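PDB 4Q6U: uncharacterized protein from Mycobacterium tuberculosis, which is of unknown biochemical function but, with one GAF-like and two PAS-like domains in a single chain, probably serves as a sensor protein. Local coordinates for residues D147-E152 with L253-D258; P155-V160 with S175-T180; G190-S195 with R210-R215. All coordinates share one frame; numbering follows the deposited sequence.

How the interactions relate
The three contacts run from the interface of two domains into the core of one of them. Interaction 1 ties a loop of the middle domain to the C-terminal domain, and interactions 2 and 3 lie within the middle domain. Interaction 2 is the middle link, its centre about 11 Å from each of the others, whereas the centres of interactions 1 and 3 are about 18 Å apart. Toward interaction 1 it offers E157, whose OE2 forms a salt bridge with K255 NZ at 2.5 Å, and W177, whose CZ3 packs 3.5 Å from L148 CD2. Toward interaction 3, strand 172-180 lies beside strand 186-198, and W177 CE2 comes 3.6 Å from F191 CE2.

Interaction 1 of 3, residues D147-E152 with L253-D258; sequences DLPARE and LLKWLD
Charged groups do most of the work. The chain of K255 runs out straight and bends only at its last torsion (chi4 82°), which brings its ammonium to two carbonyls of the loop 147-152. NZ donates to P149 O at 2.9 Å and to E152 O at 2.9 Å, from above both carbonyl planes, and the salt bridge to E157 meets the buried charge. R151, curled at chi2 and chi3, uses one edge of its guanidinium: NE donates in plane to L257 O (2.8 Å), while NH2 forms a salt bridge with D258 OD1 (2.8 Å), on the lone pair turned away from OD2. The two flat groups stand nearly perpendicular, and R243 also binds D258.

Between the backbones, R151 N donates almost straight to W256 O (2.9 Å), and a water spans L148 O and W256 N. R151 sits in a classic gamma turn closed by E152 N and A150 O.

Apolar packing is slight: the small A150 lets the chains come close, its CB 3.9 Å from W256 CB. Strand 253-256, its classic beta bulge (L254, K255) facing L245, is outermost in its sheet within this chain; helix 157-165 packs on L148 and L254.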
loop_
_atom_site.group_PDB
_atom_site.type_symbol
_atom_site.label_atom_id
_atom_site.label_comp_id
_atom_site.label_asym_id
_atom_site.label_seq_id
_atom_site.Cartn_x
_atom_site.Cartn_y
_atom_site.Cartn_z
ATOM N N ASP B 147 -2.944 17.887 -11.720
ATOM C CA ASP B 147 -3.858 16.824 -12.133
ATOM C C ASP B 147 -3.877 15.681 -11.106
ATOM O O ASP B 147 -4.844 14.943 -11.006
ATOM C CB ASP B 147 -3.468 16.293 -13.516
ATOM C CG ASP B 147 -3.896 17.226 -14.639
ATOM O OD1 ASP B 147 -4.363 18.346 -14.330
ATOM O OD2 ASP B 147 -3.773 16.827 -15.820
ATOM N N LEU B 148 -2.795 15.537 -10.355
ATOM C CA LEU B 148 -2.744 14.546 -9.285
ATOM C C LEU B 148 -3.182 15.206 -7.984
ATOM O O LEU B 148 -2.952 16.396 -7.785
ATOM C CB LEU B 148 -1.336 13.970 -9.163
ATOM C CG LEU B 148 -0.837 13.221 -10.401
ATOM C CD1 LEU B 148 0.611 12.795 -10.220
ATOM C CD2 LEU B 148 -1.719 12.010 -10.688
ATOM N N PRO B 149 -3.842 14.448 -7.095
ATOM C CA PRO B 149 -4.219 15.084 -5.834
ATOM C C PRO B 149 -2.985 15.475 -5.036
ATOM O O PRO B 149 -1.912 14.915 -5.270
ATOM C CB PRO B 149 -5.006 13.989 -5.108
ATOM C CG PRO B 149 -5.488 13.098 -6.189
ATOM C CD PRO B 149 -4.431 13.104 -7.241
ATOM N N ALA B 150 -3.129 16.438 -4.135
ATOM C CA ALA B 150 -2.093 16.691 -3.145
ATOM C C ALA B 150 -2.313 15.699 -2.013
ATOM O O ALA B 150 -3.460 15.374 -1.705
ATOM C CB ALA B 150 -2.147 18.118 -2.639
ATOM N N ARG B 151 -1.215 15.198 -1.448
ATOM C CA ARG B 151 -1.226 14.363 -0.232
ATOM C C ARG B 151 -1.827 12.969 -0.444
ATOM O O ARG B 151 -1.141 11.963 -0.230
ATOM C CB ARG B 151 -1.960 15.106 0.904
ATOM C CG ARG B 151 -2.308 14.281 2.150
ATOM C CD ARG B 151 -1.088 13.850 2.965
ATOM N NE ARG B 151 -0.226 14.952 3.401
ATOM C CZ ARG B 151 -0.333 15.581 4.568
ATOM N NH1 ARG B 151 -1.284 15.244 5.426
ATOM N NH2 ARG B 151 0.511 16.561 4.877
ATOM N N GLU B 152 -3.090 12.896 -0.870
ATOM C CA GLU B 152 -3.769 11.604 -1.032
ATOM C C GLU B 152 -3.174 10.750 -2.154
ATOM O O GLU B 152 -2.866 11.251 -3.231
ATOM C CB GLU B 152 -5.262 11.819 -1.300
ATOM C CG GLU B 152 -5.913 12.833 -0.378
ATOM C CD GLU B 152 -6.038 12.331 1.043
ATOM O OE1 GLU B 152 -6.275 11.118 1.228
ATOM O OE2 GLU B 152 -5.897 13.151 1.975
ATOM N N LEU B 253 7.766 19.305 -11.889
ATOM C CA LEU B 253 7.002 19.001 -10.682
ATOM C C LEU B 253 5.962 17.915 -10.973
ATOM O O LEU B 253 5.176 18.036 -11.925
ATOM C CB LEU B 253 6.334 20.268 -10.156
ATOM C CG LEU B 253 5.512 20.171 -8.878
ATOM C CD1 LEU B 253 6.383 19.798 -7.685
ATOM C CD2 LEU B 253 4.808 21.498 -8.643
ATOM N N LEU B 254 5.962 16.854 -10.166
ATOM C CA LEU B 254 5.075 15.710 -10.415
ATOM C C LEU B 254 3.875 15.654 -9.477
ATOM O O LEU B 254 2.739 15.458 -9.921
ATOM C CB LEU B 254 5.848 14.398 -10.293
ATOM C CG LEU B 254 7.117 14.239 -11.127
ATOM C CD1 LEU B 254 7.818 12.952 -10.737
ATOM C CD2 LEU B 254 6.814 14.264 -12.631
ATOM N N LYS B 255 4.126 15.809 -8.179
ATOM C CA LYS B 255 3.075 15.630 -7.185
ATOM C C LYS B 255 3.379 16.351 -5.884
ATOM O O LYS B 255 4.512 16.324 -5.413
ATOM C CB LYS B 255 2.868 14.142 -6.883
ATOM C CG LYS B 255 1.709 13.897 -5.919
ATOM C CD LYS B 255 1.551 12.449 -5.582
ATOM C CE LYS B 255 0.420 12.259 -4.597
ATOM N NZ LYS B 255 -0.934 12.230 -5.231
ATOM N N TRP B 256 2.364 16.982 -5.303
ATOM C CA TRP B 256 2.482 17.539 -3.954
ATOM C C TRP B 256 2.126 16.469 -2.930
ATOM O O TRP B 256 1.114 15.792 -3.078
ATOM C CB TRP B 256 1.569 18.747 -3.768
ATOM C CG TRP B 256 2.020 19.951 -4.537
ATOM C CD1 TRP B 256 1.453 20.460 -5.665
ATOM C CD2 TRP B 256 3.142 20.785 -4.235
ATOM N NE1 TRP B 256 2.152 21.574 -6.087
ATOM C CE2 TRP B 256 3.201 21.785 -5.227
ATOM C CE3 TRP B 256 4.110 20.776 -3.219
ATOM C CZ2 TRP B 256 4.178 22.773 -5.234
ATOM C CZ3 TRP B 256 5.086 21.762 -3.228
ATOM C CH2 TRP B 256 5.113 22.747 -4.229
ATOM N N LEU B 257 2.957 16.323 -1.900
ATOM C CA LEU B 257 2.726 15.323 -0.847
ATOM C C LEU B 257 2.098 15.989 0.371
ATOM O O LEU B 257 1.429 15.358 1.175
ATOM C CB LEU B 257 4.032 14.630 -0.476
ATOM C CG LEU B 257 4.650 13.786 -1.588
ATOM C CD1 LEU B 257 5.947 13.166 -1.115
ATOM C CD2 LEU B 257 3.680 12.706 -2.066
ATOM N N ASP B 258 2.344 17.284 0.500
ATOM C CA ASP B 258 1.622 18.132 1.431
ATOM C C ASP B 258 0.828 19.111 0.585
ATOM O O ASP B 258 0.646 18.879 -0.605
ATOM C CB ASP B 258 2.591 18.855 2.362
ATOM C CG ASP B 258 3.511 17.898 3.074
ATOM O OD1 ASP B 258 2.992 16.921 3.651
ATOM O OD2 ASP B 258 4.744 18.105 3.045
HETATM O O HOH W 1 -0.268 16.963 -6.570
#

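Interaction 2 of 3, residues P155-V160 with S175-T180; sequences PNETQV and SIWDLT
P155 leads the loop into the helix and presents its carbonyl to the indole of W177. W177 NE1 donates to P155 O at 2.8 Å; the bond is bent (136°), in part because the oxygen, though at the ring edge, lies 29° out of its plane. The pyrrolidine ring slides alongside the indole, with P155 CD 4.1 Å from W177 CD1, and its CB lies 3.9 Å from S175 OG. N156 takes the N-cap position with a left-handed backbone (phi 61°), a conformation asparagine tolerates well. Its side chain does not cap the helix: OD1 accepts from a water, at a short 2.4 Å, that also bonds S175 OG, and ND2 reaches weakly to Q159 OE1. Its carbonyl begins the helical bonding, accepting from V160 N. E157, with CG anti to its backbone N, extends across the far end of the indole at about a right angle, CD 4.0 Å from W177 CH2. The long apolar stem thus packs against the end of the ring while the carboxylate goes on to K255 and N154 N. One turn along, branched V160 points CG2 tip to tip at W177 CZ2 (3.9 Å).

In the second subunit, D226 accepts from N156 N and L228 packs on E157. W177 thus bridges its own edge strand, 172-180, to the start of helix 157-165, and F191 of strand 186-198 meets the indole edge-to-face.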
loop_
_atom_site.group_PDB
_atom_site.type_symbol
_atom_site.label_atom_id
_atom_site.label_comp_id
_atom_site.label_asym_id
_atom_site.label_seq_id
_atom_site.Cartn_x
_atom_site.Cartn_y
_atom_site.Cartn_z
ATOM N N PRO B 155 -4.416 3.995 -6.261
ATOM C CA PRO B 155 -3.879 2.766 -6.854
ATOM C C PRO B 155 -3.052 3.016 -8.101
ATOM O O PRO B 155 -3.486 3.754 -8.994
ATOM C CB PRO B 155 -5.138 1.965 -7.210
ATOM C CG PRO B 155 -6.141 2.404 -6.233
ATOM C CD PRO B 155 -5.846 3.848 -5.925
ATOM N N ASN B 156 -1.890 2.374 -8.166
ATOM C CA ASN B 156 -0.999 2.471 -9.318
ATOM C C ASN B 156 -0.498 3.880 -9.611
ATOM O O ASN B 156 -0.033 4.156 -10.717
ATOM C CB ASN B 156 -1.686 1.895 -10.566
ATOM C CG ASN B 156 -1.817 0.385 -10.503
ATOM O OD1 ASN B 156 -2.900 -0.154 -10.256
ATOM N ND2 ASN B 156 -0.699 -0.307 -10.692
ATOM N N GLU B 157 -0.557 4.766 -8.622
ATOM C CA GLU B 157 0.005 6.104 -8.797
ATOM C C GLU B 157 1.521 6.022 -9.034
ATOM O O GLU B 157 2.101 6.872 -9.707
ATOM C CB GLU B 157 -0.307 7.002 -7.588
ATOM C CG GLU B 157 0.092 8.482 -7.800
ATOM C CD GLU B 157 -0.732 9.446 -6.960
ATOM O OE1 GLU B 157 -1.495 8.985 -6.089
ATOM O OE2 GLU B 157 -0.623 10.672 -7.169
ATOM N N THR B 158 2.157 4.987 -8.489
ATOM C CA THR B 158 3.577 4.745 -8.734
ATOM C C THR B 158 3.857 4.612 -10.231
ATOM O O THR B 158 4.850 5.132 -10.743
ATOM C CB THR B 158 4.068 3.465 -8.001
ATOM O OG1 THR B 158 3.856 3.603 -6.586
ATOM C CG2 THR B 158 5.549 3.220 -8.266
ATOM N N GLN B 159 2.970 3.909 -10.927
ATOM C CA GLN B 159 3.118 3.700 -12.363
ATOM C C GLN B 159 2.875 4.977 -13.142
ATOM O O GLN B 159 3.458 5.176 -14.204
ATOM C CB GLN B 159 2.168 2.608 -12.855
ATOM C CG GLN B 159 2.796 1.233 -12.882
ATOM C CD GLN B 159 3.330 0.834 -11.529
ATOM O OE1 GLN B 159 2.592 0.813 -10.544
ATOM N NE2 GLN B 159 4.623 0.531 -11.465
ATOM N N VAL B 160 2.016 5.848 -12.623
ATOM C CA VAL B 160 1.793 7.136 -13.281
ATOM C C VAL B 160 3.064 7.968 -13.206
ATOM O O VAL B 160 3.520 8.530 -14.199
ATOM C CB VAL B 160 0.629 7.925 -12.647
ATOM C CG1 VAL B 160 0.565 9.352 -13.223
ATOM C CG2 VAL B 160 -0.690 7.201 -12.854
ATOM N N SER B 175 -7.375 2.632 -14.337
ATOM C CA SER B 175 -7.622 2.573 -12.897
ATOM C C SER B 175 -8.881 3.343 -12.500
ATOM O O SER B 175 -9.415 4.137 -13.281
ATOM C CB SER B 175 -6.409 3.117 -12.123
ATOM O OG SER B 175 -6.562 2.863 -10.736
ATOM N N ILE B 176 -9.353 3.074 -11.289
ATOM C CA ILE B 176 -10.377 3.878 -10.628
ATOM C C ILE B 176 -9.742 4.604 -9.444
ATOM O O ILE B 176 -9.122 3.963 -8.600
ATOM C CB ILE B 176 -11.539 3.017 -10.107
ATOM C CG1 ILE B 176 -12.260 2.309 -11.256
ATOM C CG2 ILE B 176 -12.512 3.875 -9.309
ATOM C CD1 ILE B 176 -13.130 3.234 -12.067
ATOM N N TRP B 177 -9.910 5.920 -9.359
ATOM C CA TRP B 177 -9.282 6.700 -8.289
ATOM C C TRP B 177 -10.286 7.416 -7.391
ATOM O O TRP B 177 -11.357 7.819 -7.846
ATOM C CB TRP B 177 -8.323 7.735 -8.876
ATOM C CG TRP B 177 -6.985 7.188 -9.247
ATOM C CD1 TRP B 177 -6.650 5.874 -9.440
ATOM C CD2 TRP B 177 -5.789 7.944 -9.458
ATOM N NE1 TRP B 177 -5.318 5.775 -9.766
ATOM C CE2 TRP B 177 -4.769 7.033 -9.785
ATOM C CE3 TRP B 177 -5.482 9.309 -9.391
ATOM C CZ2 TRP B 177 -3.466 7.441 -10.057
ATOM C CZ3 TRP B 177 -4.189 9.709 -9.660
ATOM C CH2 TRP B 177 -3.197 8.780 -9.987
ATOM N N ASP B 178 -9.927 7.565 -6.117
ATOM C CA ASP B 178 -10.705 8.353 -5.166
ATOM C C ASP B 178 -10.244 9.810 -5.130
ATOM O O ASP B 178 -9.054 10.085 -4.962
ATOM C CB ASP B 178 -10.596 7.762 -3.767
ATOM C CG ASP B 178 -11.249 6.403 -3.660
ATOM O OD1 ASP B 178 -12.495 6.354 -3.615
ATOM O OD2 ASP B 178 -10.519 5.391 -3.623
ATOM N N LEU B 179 -11.184 10.740 -5.272
ATOM C CA LEU B 179 -10.861 12.167 -5.211
ATOM C C LEU B 179 -11.852 12.917 -4.328
ATOM O O LEU B 179 -12.824 12.344 -3.837
ATOM C CB LEU B 179 -10.864 12.790 -6.609
ATOM C CG LEU B 179 -10.119 12.139 -7.778
ATOM C CD1 LEU B 179 -10.397 12.923 -9.071
ATOM C CD2 LEU B 179 -8.626 12.083 -7.514
ATOM N N THR B 180 -11.615 14.206 -4.141
ATOM C CA THR B 180 -12.590 15.059 -3.480
ATOM C C THR B 180 -12.844 16.295 -4.349
ATOM O O THR B 180 -11.904 16.985 -4.748
ATOM C CB THR B 180 -12.114 15.466 -2.075
ATOM O OG1 THR B 180 -12.181 14.329 -1.198
ATOM C CG2 THR B 180 -12.984 16.567 -1.516
HETATM O O HOH W 2 -5.274 0.198 -10.365
#

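Interaction 3 of 3, residues G190-S195 with R210-R215; sequences GFVARS and RAMNWR
The two strands run antiparallel, at 175° between their directions and with axes 4.6 Å apart, and six backbone hydrogen bonds stitch them together. The bonds come in reciprocal pairs at G190 with W214, V192 with M212, and R194 with R210; G190 N reaches W214 O at 2.9 Å and V192 N reaches M212 O at 3.0 Å. At the non-hydrogen-bonded pairs between them, F191 with N213 and A193 with A211, the chains approach more closely and CA-H groups touch carbonyls, as F191 CA does M212 O at 3.1 Å.

An aromatic lid gives the clearest side-chain contact. W214 carries its ring in the crowded position between backbone N and carbonyl carbon (chi1 64°), which lays the indole back across the neighbouring strand. One face covers the backbone of G190 and F191, and G190 CA makes a CH-pi contact 3.8 Å from the centroid of the six-membered ring. Glycine suits this place because a beta carbon would clash with the ring at W214 CZ2. W214 NE1, at the rim, donates to R30 O.

The remaining apolar contacts are light. V192 and M212, modelled as selenomethionine, lie side by side on the face they share with W214, V192 CG1 3.9 Å from M212 CE. On the other face A193 CB meets A211 CB at 4.0 Å, short side chains that pack neatly at a close pair. The charged ends of R194 and R210 turn away, to E17 and to E198 respectively.

Strands 14-17 and 24-28 of the N-terminal region cover the V192, M212 and W214 face. The hairpin itself supplies adjacent strands of a five-stranded antiparallel sheet in the order 2-1-5-4-3, the topology characteristic of the PAS fold.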
loop_
_atom_site.group_PDB
_atom_site.type_symbol
_atom_site.label_atom_id
_atom_site.label_comp_id
_atom_site.label_asym_id
_atom_site.label_seq_id
_atom_site.Cartn_x
_atom_site.Cartn_y
_atom_site.Cartn_z
ATOM N N GLY B 190 -12.863 6.969 -13.181
ATOM C CA GLY B 190 -12.099 6.007 -13.945
ATOM C C GLY B 190 -11.213 6.766 -14.907
ATOM O O GLY B 190 -11.498 7.916 -15.247
ATOM N N PHE B 191 -10.126 6.139 -15.337
ATOM C CA PHE B 191 -9.363 6.684 -16.450
ATOM C C PHE B 191 -8.551 5.613 -17.169
ATOM O O PHE B 191 -8.261 4.554 -16.620
ATOM C CB PHE B 191 -8.436 7.828 -15.984
ATOM C CG PHE B 191 -7.262 7.373 -15.165
ATOM C CD1 PHE B 191 -6.084 6.973 -15.779
ATOM C CD2 PHE B 191 -7.338 7.338 -13.780
ATOM C CE1 PHE B 191 -5.005 6.549 -15.032
ATOM C CE2 PHE B 191 -6.256 6.914 -13.021
ATOM C CZ PHE B 191 -5.090 6.520 -13.648
ATOM N N VAL B 192 -8.196 5.906 -18.414
ATOM C CA VAL B 192 -7.255 5.099 -19.176
ATOM C C VAL B 192 -6.157 6.043 -19.645
ATOM O O VAL B 192 -6.430 7.206 -19.914
ATOM C CB VAL B 192 -7.938 4.403 -20.379
ATOM C CG1 VAL B 192 -8.598 5.429 -21.287
ATOM C CG2 VAL B 192 -6.950 3.545 -21.153
ATOM N N ALA B 193 -4.916 5.568 -19.707
ATOM C CA ALA B 193 -3.813 6.393 -20.191
ATOM C C ALA B 193 -2.824 5.551 -20.984
ATOM O O ALA B 193 -2.563 4.398 -20.635
ATOM C CB ALA B 193 -3.106 7.095 -19.024
ATOM N N ARG B 194 -2.283 6.127 -22.056
ATOM C CA ARG B 194 -1.347 5.425 -22.922
ATOM C C ARG B 194 -0.250 6.354 -23.412
ATOM O O ARG B 194 -0.534 7.428 -23.945
ATOM C CB ARG B 194 -2.071 4.815 -24.124
ATOM C CG ARG B 194 -1.146 4.040 -25.064
ATOM C CD ARG B 194 -1.799 3.744 -26.399
ATOM N NE ARG B 194 -3.031 2.970 -26.269
ATOM C CZ ARG B 194 -3.115 1.653 -26.421
ATOM N NH1 ARG B 194 -2.034 0.940 -26.716
ATOM N NH2 ARG B 194 -4.289 1.047 -26.286
ATOM N N SER B 195 1.001 5.935 -23.245
ATOM C CA SER B 195 2.140 6.725 -23.704
ATOM C C SER B 195 2.593 6.305 -25.100
ATOM O O SER B 195 2.593 5.122 -25.429
ATOM C CB SER B 195 3.306 6.600 -22.725
ATOM O OG SER B 195 3.814 5.278 -22.714
ATOM N N ARG B 210 -1.621 10.049 -23.547
ATOM C CA ARG B 210 -2.974 10.505 -23.839
ATOM C C ARG B 210 -3.969 9.708 -23.014
ATOM O O ARG B 210 -3.810 8.502 -22.844
ATOM C CB ARG B 210 -3.277 10.373 -25.336
ATOM C CG ARG B 210 -2.412 11.285 -26.194
ATOM C CD ARG B 210 -2.772 11.271 -27.658
ATOM N NE ARG B 210 -1.951 12.253 -28.369
ATOM C CZ ARG B 210 -2.308 13.518 -28.565
ATOM N NH1 ARG B 210 -3.484 13.953 -28.124
ATOM N NH2 ARG B 210 -1.488 14.348 -29.198
ATOM N N ALA B 211 -5.000 10.377 -22.511
ATOM C CA ALA B 211 -5.897 9.762 -21.543
ATOM C C ALA B 211 -7.361 10.152 -21.728
ATOM O O ALA B 211 -7.686 11.107 -22.426
ATOM C CB ALA B 211 -5.437 10.120 -20.121
HETATM N N MSE B 212 -8.246 9.386 -21.106
HETATM C CA MSE B 212 -9.622 9.808 -20.922
HETATM C C MSE B 212 -10.031 9.495 -19.502
HETATM O O MSE B 212 -9.735 8.405 -19.009
HETATM C CB MSE B 212 -10.568 9.101 -21.901
HETATM C CG MSE B 212 -10.291 9.386 -23.342
HETATM SE SE MSE B 212 -11.592 8.426 -24.426
HETATM C CE MSE B 212 -10.875 6.610 -24.248
ATOM N N ASN B 213 -10.692 10.429 -18.824
ATOM C CA ASN B 213 -11.344 10.046 -17.579
ATOM C C ASN B 213 -12.864 10.085 -17.693
ATOM O O ASN B 213 -13.422 10.448 -18.742
ATOM C CB ASN B 213 -10.849 10.916 -16.401
ATOM C CG ASN B 213 -11.290 12.373 -16.492
ATOM O OD1 ASN B 213 -12.158 12.740 -17.288
ATOM N ND2 ASN B 213 -10.695 13.212 -15.647
ATOM N N TRP B 214 -13.522 9.666 -16.619
ATOM C CA TRP B 214 -14.965 9.763 -16.482
ATOM C C TRP B 214 -15.288 9.654 -14.994
ATOM O O TRP B 214 -14.515 9.067 -14.230
ATOM C CB TRP B 214 -15.686 8.669 -17.285
ATOM C CG TRP B 214 -15.408 7.264 -16.820
ATOM C CD1 TRP B 214 -16.145 6.528 -15.931
ATOM C CD2 TRP B 214 -14.332 6.420 -17.241
ATOM N NE1 TRP B 214 -15.589 5.279 -15.768
ATOM C CE2 TRP B 214 -14.472 5.189 -16.558
ATOM C CE3 TRP B 214 -13.260 6.585 -18.123
ATOM C CZ2 TRP B 214 -13.583 4.131 -16.736
ATOM C CZ3 TRP B 214 -12.371 5.531 -18.296
ATOM C CH2 TRP B 214 -12.539 4.321 -17.603
ATOM N N ARG B 215 -16.404 10.241 -14.575
ATOM C CA ARG B 215 -16.824 10.137 -13.185
ATOM C C ARG B 215 -17.379 8.731 -12.957
ATOM O O ARG B 215 -18.263 8.287 -13.694
ATOM C CB ARG B 215 -17.869 11.206 -12.844
ATOM C CG ARG B 215 -18.311 11.215 -11.379
ATOM C CD ARG B 215 -17.235 11.831 -10.481
ATOM N NE ARG B 215 -16.964 13.215 -10.869
ATOM C CZ ARG B 215 -17.590 14.263 -10.345
ATOM N NH1 ARG B 215 -18.512 14.079 -9.412
ATOM N NH2 ARG B 215 -17.296 15.491 -10.749
#